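Local coordinates for Thiol:disulfide interchange protein (Klebsiella pneumoniae, PDB 6DXN) that probably acts as a periplasmic thiol:disulfide oxidoreductase of the DsbA type, a member of the thioredoxin family, at residues Ala38-Ile43 with Lys89-Leu94; Val64-Pro69 with Asn142-Met147. All blocks are in the same frame, centred on the assembly; numbering follows the deposited sequence.

Contact 1: residues Ala38-Ile43 with Lys89-Leu94; sequences AFAERI and KVEKLL
The last part of helix 34-41 meets the flank of helix 87-99 at E41 and K92, whose CA atoms lie 7.2 Å apart. E91 meets A40, and K92 meets both A40 and E41. The methyl of A40 points at the opposing helix and receives the end of E91, with CB 3.2 Å from E91 OE2, a close approach. E91 reaches this far because its CG is anti to the backbone N (chi1 -169°) and the chain stays extended beyond it. The same OE2 is engaged in a salt bridge with K61, which gives the buried carboxylate a charged partner, and F31 and W78 also touch the E91 side chain. Helix 34-41 starts within the CxxC sequence C33 to C36, the predicted redox-active pair of the thioredoxin family, not joined as a disulfide here, whereas helix 87-99 is part of the helical region inserted into this fold in DsbA proteins; the contact joins the two, with A40 near the CxxC residues but not touching them. K92 runs straight out and bends at its last torsion (chi4 -58°), bringing NZ to the backbone of A40, where it makes a weak hydrogen bond of 3.2 Å to A40 O. K92 NZ also lies 3.7 Å from E41 CB, the side chains crossing at about a right angle, while E41 OE2 is 5.5 Å from K92 NZ, too far for a salt bridge, though the opposite charges may attract weakly.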
loop_
_atom_site.group_PDB
_atom_site.type_symbol
_atom_site.label_atom_id
_atom_site.label_comp_id
_atom_site.label_asym_id
_atom_site.label_seq_id
_atom_site.Cartn_x
_atom_site.Cartn_y
_atom_site.Cartn_z
ATOM N N ALA A 38 10.375 -0.419 4.316
ATOM C CA ALA A 38 10.978 0.827 4.838
ATOM C C ALA A 38 9.934 1.961 4.862
ATOM O O ALA A 38 9.877 2.755 5.812
ATOM C CB ALA A 38 12.195 1.196 4.015
ATOM N N PHE A 39 9.086 2.004 3.834
ATOM C CA PHE A 39 8.034 3.032 3.734
ATOM C C PHE A 39 7.007 2.896 4.871
ATOM O O PHE A 39 6.445 3.898 5.334
ATOM C CB PHE A 39 7.394 2.970 2.348
ATOM C CG PHE A 39 8.096 3.823 1.328
ATOM C CD1 PHE A 39 9.476 3.784 1.190
ATOM C CD2 PHE A 39 7.373 4.657 0.491
ATOM C CE1 PHE A 39 10.118 4.595 0.267
ATOM C CE2 PHE A 39 8.019 5.448 -0.447
ATOM C CZ PHE A 39 9.389 5.411 -0.558
ATOM N N ALA A 40 6.791 1.667 5.340
ATOM C CA ALA A 40 5.804 1.433 6.380
ATOM C C ALA A 40 6.422 1.391 7.784
ATOM O O ALA A 40 5.688 1.589 8.750
ATOM C CB ALA A 40 5.077 0.140 6.102
ATOM N N GLU A 41 7.744 1.165 7.900
ATOM C CA GLU A 41 8.336 0.940 9.240
ATOM C C GLU A 41 9.640 1.721 9.494
ATOM O O GLU A 41 9.909 2.062 10.651
ATOM C CB GLU A 41 8.554 -0.574 9.406
ATOM C CG GLU A 41 9.123 -1.001 10.754
ATOM C CD GLU A 41 10.630 -0.861 10.930
ATOM O OE1 GLU A 41 11.353 -0.874 9.914
ATOM O OE2 GLU A 41 11.078 -0.724 12.085
ATOM N N ARG A 42 10.451 1.984 8.460
ATOM C CA ARG A 42 11.765 2.661 8.665
ATOM C C ARG A 42 11.685 4.155 8.325
ATOM O O ARG A 42 11.954 4.988 9.181
ATOM C CB ARG A 42 12.880 2.022 7.827
ATOM C CG ARG A 42 14.244 2.676 8.010
ATOM C CD ARG A 42 15.346 2.078 7.150
ATOM N NE ARG A 42 15.504 0.647 7.387
ATOM C CZ ARG A 42 16.165 0.123 8.412
ATOM N NH1 ARG A 42 16.730 0.919 9.304
ATOM N NH2 ARG A 42 16.248 -1.193 8.547
ATOM N N ILE A 43 11.398 4.460 7.057
ATOM C CA ILE A 43 11.276 5.840 6.570
ATOM C C ILE A 43 9.991 6.439 7.147
ATOM O O ILE A 43 9.936 7.625 7.470
ATOM C CB ILE A 43 11.269 5.904 5.029
ATOM C CG1 ILE A 43 12.482 5.197 4.420
ATOM C CG2 ILE A 43 11.160 7.354 4.556
ATOM C CD1 ILE A 43 12.478 5.158 2.911
ATOM N N LYS A 89 -2.006 -3.759 12.736
ATOM C CA LYS A 89 -1.061 -4.579 13.515
ATOM C C LYS A 89 -0.356 -5.635 12.650
ATOM O O LYS A 89 0.854 -5.842 12.781
ATOM C CB LYS A 89 -1.789 -5.327 14.638
ATOM C CG LYS A 89 -2.413 -4.467 15.727
ATOM C CD LYS A 89 -3.039 -5.288 16.840
ATOM C CE LYS A 89 -3.611 -4.446 17.960
ATOM N NZ LYS A 89 -4.154 -5.286 19.054
ATOM N N VAL A 90 -1.121 -6.299 11.778
ATOM C CA VAL A 90 -0.608 -7.425 10.986
ATOM C C VAL A 90 0.401 -6.954 9.928
ATOM O O VAL A 90 1.236 -7.754 9.487
ATOM C CB VAL A 90 -1.749 -8.220 10.323
ATOM C CG1 VAL A 90 -2.363 -7.451 9.168
ATOM C CG2 VAL A 90 -1.294 -9.595 9.849
ATOM N N GLU A 91 0.338 -5.674 9.536
ATOM C CA GLU A 91 1.217 -5.196 8.478
ATOM C C GLU A 91 2.695 -5.483 8.819
ATOM O O GLU A 91 3.399 -6.130 8.045
ATOM C CB GLU A 91 0.987 -3.706 8.177
ATOM C CG GLU A 91 1.692 -3.270 6.904
ATOM C CD GLU A 91 1.632 -1.797 6.518
ATOM O OE1 GLU A 91 0.904 -1.031 7.174
ATOM O OE2 GLU A 91 2.347 -1.422 5.572
ATOM N N LYS A 92 3.166 -4.999 9.974
ATOM C CA LYS A 92 4.599 -5.149 10.343
ATOM C C LYS A 92 4.991 -6.621 10.518
ATOM O O LYS A 92 6.143 -6.984 10.253
ATOM C CB LYS A 92 4.920 -4.361 11.620
ATOM C CG LYS A 92 4.817 -2.846 11.489
ATOM C CD LYS A 92 5.123 -2.090 12.775
ATOM C CE LYS A 92 4.838 -0.600 12.693
ATOM N NZ LYS A 92 5.607 0.065 11.612
ATOM N N LEU A 93 4.038 -7.451 10.948
ATOM C CA LEU A 93 4.267 -8.878 11.208
ATOM C C LEU A 93 4.441 -9.663 9.898
ATOM O O LEU A 93 5.160 -10.682 9.886
ATOM C CB LEU A 93 3.103 -9.422 12.039
ATOM C CG LEU A 93 2.861 -8.704 13.366
ATOM C CD1 LEU A 93 1.584 -9.200 14.022
ATOM C CD2 LEU A 93 4.047 -8.866 14.308
ATOM N N LEU A 94 3.805 -9.197 8.814
ATOM C CA LEU A 94 3.933 -9.869 7.507
ATOM C C LEU A 94 5.273 -9.486 6.870
ATOM O O LEU A 94 5.920 -10.333 6.262
ATOM C CB LEU A 94 2.743 -9.524 6.604
ATOM C CG LEU A 94 1.415 -10.176 6.987
ATOM C CD1 LEU A 94 0.254 -9.541 6.245
ATOM C CD2 LEU A 94 1.451 -11.676 6.734
#

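Contact 2: residues Val64-Pro69 with Asn142-Met147; sequences VSQMGP and NLVEKM
V144 is the single residue of 142-147 that touches the loop 64-69, and each of its two methyls has its own partner. CG2 packs on V64 CG2 at 4.1 Å, the two valine side chains crossing at about a right angle, while CG1 comes within 3.9 Å of Q66 NE2 in a van der Waals contact with the amide end. With V144 CG1 anti to the backbone N (chi1 163°), CG1 is turned to Q66 and CG2 to V64. Q66 CG sits between its backbone N and carbonyl carbon (chi1 68°), from where the extended chain takes the amide to V144 CG1, the two side chains crossing obliquely. V64 and Q66 are offered together by a type I beta turn from V64 to M67, whose closing bond from M67 N to V64 O is weak at 3.5 Å. This turn leaves edge strand 60-63 of the thioredoxin-fold sheet and leads to helix 71-83, so the C-terminal part of helix 131-146 packs where the sheet passes into the helical region. Further out, V64 is tied by a backbone hydrogen bond to F29 of the neighbouring strand, and F28 also touches V144. S65 OG is hydrogen-bonded to D141 and T75, joining the turn to both helices.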
loop_
_atom_site.group_PDB
_atom_site.type_symbol
_atom_site.label_atom_id
_atom_site.label_comp_id
_atom_site.label_asym_id
_atom_site.label_seq_id
_atom_site.Cartn_x
_atom_site.Cartn_y
_atom_site.Cartn_z
ATOM N N VAL A 64 0.193 -6.243 -4.279
ATOM C CA VAL A 64 0.466 -6.758 -5.649
ATOM C C VAL A 64 0.549 -8.295 -5.616
ATOM O O VAL A 64 1.551 -8.864 -5.166
ATOM C CB VAL A 64 1.755 -6.132 -6.215
ATOM C CG1 VAL A 64 2.159 -6.737 -7.556
ATOM C CG2 VAL A 64 1.646 -4.617 -6.328
ATOM N N SER A 65 -0.487 -8.951 -6.154
ATOM C CA SER A 65 -0.619 -10.426 -6.156
ATOM C C SER A 65 0.383 -11.115 -7.095
ATOM O O SER A 65 0.808 -12.238 -6.814
ATOM C CB SER A 65 -2.020 -10.847 -6.535
ATOM O OG SER A 65 -2.959 -10.522 -5.526
ATOM N N GLN A 66 0.742 -10.445 -8.194
ATOM C CA GLN A 66 1.610 -11.036 -9.217
ATOM C C GLN A 66 3.089 -11.049 -8.789
ATOM O O GLN A 66 3.948 -11.417 -9.587
ATOM C CB GLN A 66 1.408 -10.300 -10.545
ATOM C CG GLN A 66 1.912 -8.864 -10.546
ATOM C CD GLN A 66 1.592 -8.135 -11.828
ATOM O OE1 GLN A 66 0.732 -8.548 -12.607
ATOM N NE2 GLN A 66 2.272 -7.019 -12.047
HETATM N N MSE A 67 3.385 -10.654 -7.545
HETATM C CA MSE A 67 4.774 -10.672 -7.069
HETATM C C MSE A 67 4.998 -11.785 -6.065
HETATM O O MSE A 67 4.302 -11.869 -5.064
HETATM C CB MSE A 67 5.169 -9.321 -6.450
HETATM C CG MSE A 67 5.399 -8.231 -7.510
HETATM SE SE MSE A 67 5.785 -6.484 -6.653
HETATM C CE MSE A 67 7.454 -6.956 -5.721
ATOM N N GLY A 68 5.965 -12.663 -6.367
ATOM C CA GLY A 68 6.379 -13.780 -5.486
ATOM C C GLY A 68 5.355 -14.911 -5.368
ATOM O O GLY A 68 4.188 -14.763 -5.731
ATOM N N PRO A 69 5.778 -16.088 -4.849
ATOM C CA PRO A 69 4.879 -17.230 -4.663
ATOM C C PRO A 69 3.649 -16.960 -3.773
ATOM O O PRO A 69 2.555 -17.395 -4.104
ATOM C CB PRO A 69 5.737 -18.314 -3.982
ATOM C CG PRO A 69 7.182 -17.854 -4.089
ATOM C CD PRO A 69 7.170 -16.392 -4.486
ATOM N N ASN A 142 -7.345 -5.949 -10.009
ATOM C CA ASN A 142 -7.856 -5.241 -11.182
ATOM C C ASN A 142 -7.122 -3.906 -11.398
ATOM O O ASN A 142 -6.806 -3.546 -12.533
ATOM C CB ASN A 142 -9.359 -4.977 -11.059
ATOM C CG ASN A 142 -9.946 -4.377 -12.318
ATOM O OD1 ASN A 142 -9.649 -4.828 -13.424
ATOM N ND2 ASN A 142 -10.787 -3.371 -12.157
ATOM N N LEU A 143 -6.859 -3.175 -10.311
ATOM C CA LEU A 143 -6.208 -1.855 -10.428
ATOM C C LEU A 143 -4.714 -1.989 -10.753
ATOM O O LEU A 143 -4.163 -1.115 -11.430
ATOM C CB LEU A 143 -6.465 -1.024 -9.167
ATOM C CG LEU A 143 -7.703 -0.121 -9.236
ATOM C CD1 LEU A 143 -8.921 -0.851 -9.769
ATOM C CD2 LEU A 143 -8.007 0.496 -7.889
ATOM N N VAL A 144 -4.066 -3.069 -10.299
ATOM C CA VAL A 144 -2.653 -3.260 -10.647
ATOM C C VAL A 144 -2.550 -3.342 -12.178
ATOM O O VAL A 144 -1.602 -2.819 -12.776
ATOM C CB VAL A 144 -2.040 -4.486 -9.936
ATOM C CG1 VAL A 144 -0.746 -4.948 -10.586
ATOM C CG2 VAL A 144 -1.831 -4.217 -8.457
ATOM N N GLU A 145 -3.549 -3.976 -12.802
ATOM C CA GLU A 145 -3.607 -4.098 -14.259
ATOM C C GLU A 145 -4.012 -2.747 -14.880
ATOM O O GLU A 145 -3.244 -2.158 -15.644
ATOM C CB GLU A 145 -4.532 -5.260 -14.640
ATOM C CG GLU A 145 -4.726 -5.451 -16.134
ATOM C CD GLU A 145 -5.862 -4.659 -16.758
ATOM O OE1 GLU A 145 -6.989 -4.701 -16.210
ATOM O OE2 GLU A 145 -5.624 -3.999 -17.786
ATOM N N LYS A 146 -5.192 -2.235 -14.518
ATOM C CA LYS A 146 -5.709 -0.981 -15.125
ATOM C C LYS A 146 -4.714 0.180 -14.967
ATOM O O LYS A 146 -4.436 0.887 -15.940
ATOM C CB LYS A 146 -7.082 -0.629 -14.544
ATOM C CG LYS A 146 -8.203 -1.605 -14.889
ATOM C CD LYS A 146 -8.434 -1.773 -16.379
ATOM C CE LYS A 146 -9.653 -2.612 -16.704
ATOM N NZ LYS A 146 -9.559 -3.969 -16.113
HETATM N N MSE A 147 -4.166 0.364 -13.758
HETATM C CA MSE A 147 -3.217 1.462 -13.505
HETATM C C MSE A 147 -1.830 1.225 -14.095
HETATM O O MSE A 147 -1.009 2.143 -14.122
HETATM C CB MSE A 147 -3.169 1.756 -12.011
HETATM C CG MSE A 147 -4.575 2.094 -11.514
HETATM SE SE MSE A 147 -4.526 3.490 -10.127
HETATM C CE MSE A 147 -5.855 2.700 -8.928
#

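From the N terminus, the chain passes strand 25-29 and the CxxC sequence to reach 38-43, the first half of contact 1. It then goes through helix 45-52 and strand 60-63 into the loop 64-69, which opens contact 2 before contact 1 has closed. Helix 71-83 leads to 89-94, where contact 1 closes a loop of 45 intervening residues; contact 2 closes only at 142-147, after 72 residues rich in helix. The two loops thus cross. Their centres are 20 Å apart and they do not touch. Contact 1 joins the helix that starts within the CxxC sequence to helix 87-99, and contact 2 joins the exit of strand 60-63 to helix 131-146.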